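Local coordinates for enoyl-CoA hydratase/isomerase (Mycobacterium abscessus, PDB 3QXZ) that probably catalyses the hydration of 2-enoyl-CoA thioesters or shifts the double bond of enoyl-CoA substrates, as a crotonase-family enzyme, at the interface of chains A and B. Residues are numbered along the deposited sequence; one frame, centred on the assembly and turned at random. Chains: chain A/B, enoyl-CoA hydratase/isomerase.

Contact 1: the interface of chains A and B. Residues chain A 100, 122, 196, 199-200, 204; chain B 137, 161, 164-165.
B:Arg137 and A:Asp199 form an end-on, two-pronged salt bridge, in which each terminal nitrogen of the guanidinium meets its own carboxylate oxygen. NH1 of B:Arg137 donates to OD2 of A:Asp199 at 2.8 Å, and NH2 donates to OD1 at 2.9 Å. Both bonds are almost straight at hydrogen. The planes of the two groups lie 17° apart, and both oxygens are approached on their syn sides, so the pair can act as one nearly flat unit even though the two side chains cross at about a right angle. A bend at chi3 (77°) turns the arginine tip towards the carboxylate.

A hydrogen bond within chain B steadies the arginine. NH1 of B:Arg137 also donates to the carbonyl O of B:Thr165 at 2.8 Å, close to the C=O axis, and thereby ties the arginine to the last turn of helix 151-165. The C-terminal end of that helix would be expected to favour the positive charge. Separately, OG1 of B:Thr165 donates to B:Glu161 O at 2.7 Å, which fixes the hydroxyl.

Apolar contacts make up much of the remainder of this patch of the subunit interface. With OG1 turned inward on its own helix (chi1 75°), the methyl CG2 of B:Thr165 points at chain A and lies 3.9 Å from CD1 of A:Ile200, while CG of A:Met196 approaches the same methyl. A:Ile122 reaches across from the start of strand 122-126, its CD1 3.9 Å from the backbone CA of B:Glu161. A methyl-to-carbonyl contact lies at the other end: both methyls of A:Val204 face the end of the B:Leu164 carbonyl, CG2 lying 3.5 Å from its O.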
ATOM      1  N   PRO A 100      -5.967 -18.881  -8.761  1.00  8.06           N
ATOM      2  CA  PRO A 100      -5.480 -18.385  -7.472  1.00  8.38           C
ATOM      3  C   PRO A 100      -4.376 -19.261  -6.895  1.00  8.18           C
ATOM      4  O   PRO A 100      -4.412 -20.504  -7.034  1.00  8.83           O
ATOM      5  CB  PRO A 100      -6.729 -18.449  -6.583  1.00  8.73           C
ATOM      6  CG  PRO A 100      -7.867 -18.224  -7.543  1.00  9.40           C
ATOM      7  CD  PRO A 100      -7.439 -19.013  -8.768  1.00  8.36           C
ATOM      8  N   ILE A 122      -2.060 -14.859  -1.782  1.00  7.79           N
ATOM      9  CA  ILE A 122      -2.386 -14.932  -0.358  1.00  8.08           C
ATOM     10  C   ILE A 122      -1.254 -15.703   0.326  1.00  7.75           C
ATOM     11  O   ILE A 122      -0.753 -16.697  -0.219  1.00  8.07           O
ATOM     12  CB  ILE A 122      -3.734 -15.662  -0.179  1.00  8.17           C
ATOM     13  CG1 ILE A 122      -4.876 -14.853  -0.832  1.00 10.42           C
ATOM     14  CG2 ILE A 122      -4.020 -15.995   1.324  1.00  9.40           C
ATOM     15  CD1 ILE A 122      -6.168 -15.681  -1.155  1.00 11.25           C
ATOM     16  N   MET A 196      -9.065 -22.762   2.976  1.00 11.99           N
ATOM     17  CA  MET A 196      -9.325 -21.609   2.129  1.00 11.35           C
ATOM     18  C   MET A 196      -9.411 -22.017   0.657  1.00 10.22           C
ATOM     19  O   MET A 196     -10.302 -21.564  -0.062  1.00 10.71           O
ATOM     20  CB  MET A 196      -8.232 -20.567   2.351  1.00 11.12           C
ATOM     21  CG  MET A 196      -8.465 -19.266   1.583  1.00 10.49           C
ATOM     22  SD  MET A 196      -7.146 -18.073   1.814  1.00 14.19           S
ATOM     23  CE  MET A 196      -7.463 -17.525   3.480  1.00 16.01           C
ATOM     24  N   ASP A 199     -12.668 -23.899  -0.070  1.00 10.84           N
ATOM     25  CA  ASP A 199     -13.777 -22.958  -0.122  1.00 11.20           C
ATOM     26  C   ASP A 199     -13.843 -22.209  -1.463  1.00 10.92           C
ATOM     27  O   ASP A 199     -14.929 -22.009  -1.992  1.00 10.92           O
ATOM     28  CB  ASP A 199     -13.710 -21.971   1.042  1.00 12.04           C
ATOM     29  CG  ASP A 199     -14.803 -20.943   0.981  1.00 12.72           C
ATOM     30  OD1 ASP A 199     -16.004 -21.290   1.131  1.00 12.36           O
ATOM     31  OD2 ASP A 199     -14.464 -19.772   0.721  1.00 13.19           O
ATOM     32  N   ILE A 200     -12.691 -21.807  -2.009  1.00 10.18           N
ATOM     33  CA  ILE A 200     -12.686 -21.212  -3.338  1.00 10.21           C
ATOM     34  C   ILE A 200     -13.169 -22.234  -4.379  1.00 10.50           C
ATOM     35  O   ILE A 200     -14.036 -21.928  -5.214  1.00 10.48           O
ATOM     36  CB  ILE A 200     -11.271 -20.672  -3.738  1.00 10.20           C
ATOM     37  CG1 ILE A 200     -10.891 -19.484  -2.858  1.00  9.74           C
ATOM     38  CG2 ILE A 200     -11.233 -20.238  -5.196  1.00 10.49           C
ATOM     39  CD1 ILE A 200      -9.405 -19.152  -2.884  1.00 11.83           C
ATOM     40  N   VAL A 204     -16.621 -20.430  -5.080  1.00  9.25           N
ATOM     41  CA  VAL A 204     -16.284 -19.279  -5.932  1.00  8.73           C
ATOM     42  C   VAL A 204     -16.334 -19.728  -7.391  1.00  8.72           C
ATOM     43  O   VAL A 204     -15.764 -20.761  -7.753  1.00  8.76           O
ATOM     44  CB  VAL A 204     -14.890 -18.724  -5.569  1.00  8.32           C
ATOM     45  CG1 VAL A 204     -14.417 -17.675  -6.599  1.00  8.90           C
ATOM     46  CG2 VAL A 204     -14.899 -18.154  -4.137  1.00  8.60           C
TER
ATOM     47  N   ARG B 137     -18.515 -15.159  -5.306  1.00  7.46           N
ATOM     48  CA  ARG B 137     -19.251 -16.319  -4.773  1.00  8.07           C
ATOM     49  C   ARG B 137     -20.616 -16.449  -5.438  1.00  9.07           C
ATOM     50  O   ARG B 137     -21.285 -17.476  -5.303  1.00 10.04           O
ATOM     51  CB  ARG B 137     -19.411 -16.224  -3.248  1.00  8.77           C
ATOM     52  CG  ARG B 137     -18.080 -16.082  -2.506  1.00  8.48           C
ATOM     53  CD  ARG B 137     -18.298 -15.997  -0.983  1.00  8.76           C
ATOM     54  NE  ARG B 137     -18.579 -17.289  -0.359  1.00  9.26           N
ATOM     55  CZ  ARG B 137     -17.665 -18.176  -0.014  1.00  9.69           C
ATOM     56  NH1 ARG B 137     -16.371 -17.994  -0.262  1.00 10.55           N
ATOM     57  NH2 ARG B 137     -18.051 -19.287   0.599  1.00 11.32           N
ATOM     58  N   GLU B 161      -7.271 -11.572  -1.085  1.00  7.32           N
ATOM     59  CA  GLU B 161      -8.090 -12.399  -0.216  1.00  7.65           C
ATOM     60  C   GLU B 161      -9.544 -11.930  -0.234  1.00  7.10           C
ATOM     61  O   GLU B 161     -10.464 -12.738  -0.429  1.00  7.63           O
ATOM     62  CB  GLU B 161      -7.514 -12.415   1.209  1.00  8.34           C
ATOM     63  CG  GLU B 161      -8.365 -13.199   2.208  1.00 10.81           C
ATOM     64  CD  GLU B 161      -7.956 -12.961   3.649  1.00 13.50           C
ATOM     65  OE1 GLU B 161      -6.875 -12.409   3.906  1.00 12.54           O
ATOM     66  OE2 GLU B 161      -8.738 -13.322   4.561  1.00 19.78           O
ATOM     67  N   LEU B 164     -11.004 -12.436  -4.042  1.00  6.85           N
ATOM     68  CA  LEU B 164     -11.039 -13.811  -4.582  1.00  7.18           C
ATOM     69  C   LEU B 164     -11.794 -14.804  -3.736  1.00  7.64           C
ATOM     70  O   LEU B 164     -12.283 -15.810  -4.266  1.00  8.76           O
ATOM     71  CB  LEU B 164      -9.631 -14.340  -4.871  1.00  7.54           C
ATOM     72  CG  LEU B 164      -8.768 -13.543  -5.846  1.00  6.79           C
ATOM     73  CD1 LEU B 164      -7.382 -14.157  -5.876  1.00  9.28           C
ATOM     74  CD2 LEU B 164      -9.386 -13.581  -7.237  1.00  9.35           C
ATOM     75  N   THR B 165     -11.887 -14.554  -2.428  1.00  8.04           N
ATOM     76  CA  THR B 165     -12.660 -15.445  -1.561  1.00  8.68           C
ATOM     77  C   THR B 165     -14.016 -14.883  -1.215  1.00  9.27           C
ATOM     78  O   THR B 165     -14.913 -15.640  -0.851  1.00  9.74           O
ATOM     79  CB  THR B 165     -11.930 -15.822  -0.246  1.00  8.76           C
ATOM     80  OG1 THR B 165     -11.951 -14.718   0.670  1.00  9.06           O
ATOM     81  CG2 THR B 165     -10.528 -16.294  -0.495  1.00 10.66           C
TER

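Contact 2: the interface of chains A and B. Residues chain A 121, 123, 152-153, 178-179, 217; chain B 155-157.
A:Trp217 of this crotonase-family enzyme presents the far rim of its indole to B:Thr156: CB and CG2 of the threonine lie to one side of the ring plane, above the CH2 tip, and the two side chains cross at about a right angle. The nearest carbon pair is CH2 of A:Trp217 and CB of B:Thr156, at 3.7 Å. At the pyrrole end, NE1 of A:Trp217 donates to the carboxylate OD1 of A:Asp121 at 2.8 Å, with the oxygen 19° out of the ring plane; this bond limits rotation of the indole. The second flat group, the guanidinium of A:Arg123, has A:Leu179 O and a water at its edge, in plane. NE and NH2 grip that single carbonyl oxygen side-on, the NE bond measuring 2.8 Å. Beyond NH2, and displaced to one side of the guanidinium plane, sits the methyl CB of B:Ala157, 3.5 Å from that nitrogen.

The patch is where residues 155-157 of helix 151-165 of chain B meet chain A, just after the N-terminal turn, where B:Gly155 interrupts the helical backbone (phi/psi 82/168). A direct backbone bond ties this segment to chain A: the amide N of B:Thr156 donates to A:Arg152 O at 3.0 Å. B:Thr156 places OG1 between its backbone N and carbonyl carbon, which sets the hydroxyl between CD2 of A:Leu153 and CH2 of A:Trp217. There it shares a hydrogen bond of 2.9 Å with the water, which also bonds to the backbone O of A:Asp121; neither direction is decided. A:Asp121 thus serves the contact twice, its carboxylate positioning the indole and its carbonyl holding the bridging water.

A:Leu153 supplies an apolar wall. Its CD2 branch comes up to the methyl CB of B:Ala157 at 3.6 Å; the CD2 tip also meets OG1 of B:Thr156 at 3.3 Å, the two side chains crossing at about a right angle.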
ATOM      1  N   ASP A 121      -1.019 -14.915  -4.340  1.00  6.95           N
ATOM      2  CA  ASP A 121      -2.091 -13.969  -4.005  1.00  6.97           C
ATOM      3  C   ASP A 121      -2.223 -13.762  -2.508  1.00  7.02           C
ATOM      4  O   ASP A 121      -2.479 -12.647  -2.034  1.00  8.09           O
ATOM      5  CB  ASP A 121      -3.407 -14.490  -4.573  1.00  7.43           C
ATOM      6  CG  ASP A 121      -3.346 -14.699  -6.056  1.00  7.55           C
ATOM      7  OD1 ASP A 121      -2.957 -13.738  -6.765  1.00  8.03           O
ATOM      8  OD2 ASP A 121      -3.664 -15.816  -6.523  1.00  7.66           O
ATOM      9  N   ARG A 123      -0.827 -15.230   1.496  1.00  7.87           N
ATOM     10  CA  ARG A 123       0.208 -15.900   2.299  1.00  7.80           C
ATOM     11  C   ARG A 123      -0.284 -16.138   3.719  1.00  8.09           C
ATOM     12  O   ARG A 123      -0.806 -15.234   4.369  1.00  8.09           O
ATOM     13  CB  ARG A 123       1.494 -15.060   2.361  1.00  7.37           C
ATOM     14  CG  ARG A 123       2.432 -15.285   1.181  1.00  8.16           C
ATOM     15  CD  ARG A 123       3.525 -14.198   1.048  1.00  7.69           C
ATOM     16  NE  ARG A 123       2.908 -12.895   0.799  1.00  7.26           N
ATOM     17  CZ  ARG A 123       2.324 -12.553  -0.339  1.00  6.25           C
ATOM     18  NH1 ARG A 123       2.346 -13.357  -1.406  1.00  6.87           N
ATOM     19  NH2 ARG A 123       1.684 -11.404  -0.390  1.00  7.95           N
ATOM     20  N   ARG A 152       4.019  -2.965  -2.886  1.00  6.40           N
ATOM     21  CA  ARG A 152       2.582  -3.132  -3.160  1.00  6.33           C
ATOM     22  C   ARG A 152       1.884  -3.918  -2.054  1.00  6.80           C
ATOM     23  O   ARG A 152       0.651  -4.029  -2.082  1.00  7.88           O
ATOM     24  CB  ARG A 152       2.383  -3.794  -4.515  1.00  6.89           C
ATOM     25  CG  ARG A 152       2.537  -2.812  -5.652  1.00  6.98           C
ATOM     26  CD  ARG A 152       2.605  -3.499  -7.044  1.00  7.86           C
ATOM     27  NE  ARG A 152       2.706  -2.492  -8.095  1.00  8.50           N
ATOM     28  CZ  ARG A 152       3.799  -1.795  -8.361  1.00  8.41           C
ATOM     29  NH1 ARG A 152       4.942  -2.050  -7.725  1.00  7.64           N
ATOM     30  NH2 ARG A 152       3.776  -0.834  -9.257  1.00  8.99           N
ATOM     31  N   LEU A 153       2.635  -4.434  -1.084  1.00  6.17           N
ATOM     32  CA  LEU A 153       2.078  -5.082   0.103  1.00  5.86           C
ATOM     33  C   LEU A 153       2.169  -4.168   1.322  1.00  6.16           C
ATOM     34  O   LEU A 153       1.207  -4.033   2.069  1.00  6.96           O
ATOM     35  CB  LEU A 153       2.849  -6.376   0.389  1.00  6.71           C
ATOM     36  CG  LEU A 153       2.698  -7.455  -0.674  1.00  5.99           C
ATOM     37  CD1 LEU A 153       3.744  -8.537  -0.526  1.00  7.17           C
ATOM     38  CD2 LEU A 153       1.262  -8.021  -0.564  1.00  7.31           C
ATOM     39  N   GLY A 178       0.960  -6.045   6.190  1.00  7.35           N
ATOM     40  CA  GLY A 178       0.264  -6.373   4.959  1.00  7.29           C
ATOM     41  C   GLY A 178       0.983  -7.344   4.044  1.00  6.75           C
ATOM     42  O   GLY A 178       0.458  -7.681   2.972  1.00  7.39           O
ATOM     43  N   LEU A 179       2.161  -7.819   4.443  1.00  7.27           N
ATOM     44  CA  LEU A 179       2.889  -8.805   3.633  1.00  6.96           C
ATOM     45  C   LEU A 179       2.144 -10.135   3.595  1.00  6.98           C
ATOM     46  O   LEU A 179       2.115 -10.827   2.566  1.00  8.34           O
ATOM     47  CB  LEU A 179       4.308  -8.983   4.195  1.00  6.93           C
ATOM     48  CG  LEU A 179       5.276  -9.875   3.396  1.00  8.45           C
ATOM     49  CD1 LEU A 179       6.719  -9.421   3.596  1.00  9.36           C
ATOM     50  CD2 LEU A 179       5.145 -11.379   3.703  1.00  9.71           C
ATOM     51  N   TRP A 217      -4.221  -8.077 -11.054  1.00  6.30           N
ATOM     52  CA  TRP A 217      -2.797  -8.110 -11.330  1.00  6.92           C
ATOM     53  C   TRP A 217      -2.422  -7.434 -12.645  1.00  6.51           C
ATOM     54  O   TRP A 217      -1.390  -6.747 -12.681  1.00  7.74           O
ATOM     55  CB  TRP A 217      -2.269  -9.536 -11.260  1.00  7.15           C
ATOM     56  CG  TRP A 217      -2.145 -10.059  -9.869  1.00  6.28           C
ATOM     57  CD1 TRP A 217      -2.866 -11.068  -9.281  1.00  7.48           C
ATOM     58  CD2 TRP A 217      -1.224  -9.591  -8.883  1.00  7.65           C
ATOM     59  NE1 TRP A 217      -2.447 -11.253  -7.975  1.00  8.47           N
ATOM     60  CE2 TRP A 217      -1.431 -10.364  -7.714  1.00  8.27           C
ATOM     61  CE3 TRP A 217      -0.224  -8.593  -8.876  1.00  8.39           C
ATOM     62  CZ2 TRP A 217      -0.675 -10.185  -6.560  1.00  9.34           C
ATOM     63  CZ3 TRP A 217       0.529  -8.418  -7.720  1.00 10.19           C
ATOM     64  CH2 TRP A 217       0.284  -9.197  -6.566  1.00  9.83           C
TER
ATOM     65  N   GLY B 155      -3.050  -3.086   0.227  1.00  6.27           N
ATOM     66  CA  GLY B 155      -2.014  -3.884  -0.448  1.00  6.65           C
ATOM     67  C   GLY B 155      -2.601  -5.072  -1.186  1.00  6.54           C
ATOM     68  O   GLY B 155      -3.796  -5.411  -1.029  1.00  7.02           O
ATOM     69  N   THR B 156      -1.790  -5.722  -2.022  1.00  6.72           N
ATOM     70  CA  THR B 156      -2.357  -6.716  -2.946  1.00  7.21           C
ATOM     71  C   THR B 156      -2.831  -7.992  -2.267  1.00  6.90           C
ATOM     72  O   THR B 156      -3.738  -8.652  -2.791  1.00  7.40           O
ATOM     73  CB  THR B 156      -1.404  -7.099  -4.087  1.00  8.08           C
ATOM     74  OG1 THR B 156      -0.220  -7.642  -3.524  1.00 10.23           O
ATOM     75  CG2 THR B 156      -1.069  -5.902  -4.944  1.00  9.47           C
ATOM     76  N   ALA B 157      -2.227  -8.367  -1.138  1.00  6.80           N
ATOM     77  CA  ALA B 157      -2.556  -9.664  -0.525  1.00  6.61           C
ATOM     78  C   ALA B 157      -3.892  -9.612   0.200  1.00  6.44           C
ATOM     79  O   ALA B 157      -4.736 -10.502   0.010  1.00  6.95           O
ATOM     80  CB  ALA B 157      -1.472 -10.120   0.430  1.00  7.13           C
TER
HETATM   81  O   HOH W   1      -0.512 -10.485  -3.049  1.00 10.78           O

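The C-alpha centres of contact 1 and contact 2 lie about 14 Å apart, and helix 151-165 of chain B spans both: residues 155-157, near its N-terminal end, serve contact 2, and residues 161-165, at its C-terminal end, serve contact 1. On chain A, strand 122-126 joins them through neighbouring residues, A:Ile122 facing contact 1 and A:Arg123 contact 2. Chain A adds the start of its own helix 151-165 to contact 2 alone, so the same helix is used differently by the two copies, consistent with an interface that is not an exact two-fold. The deposited assembly holds three copies, matching the trimeric arrangement common among crotonases.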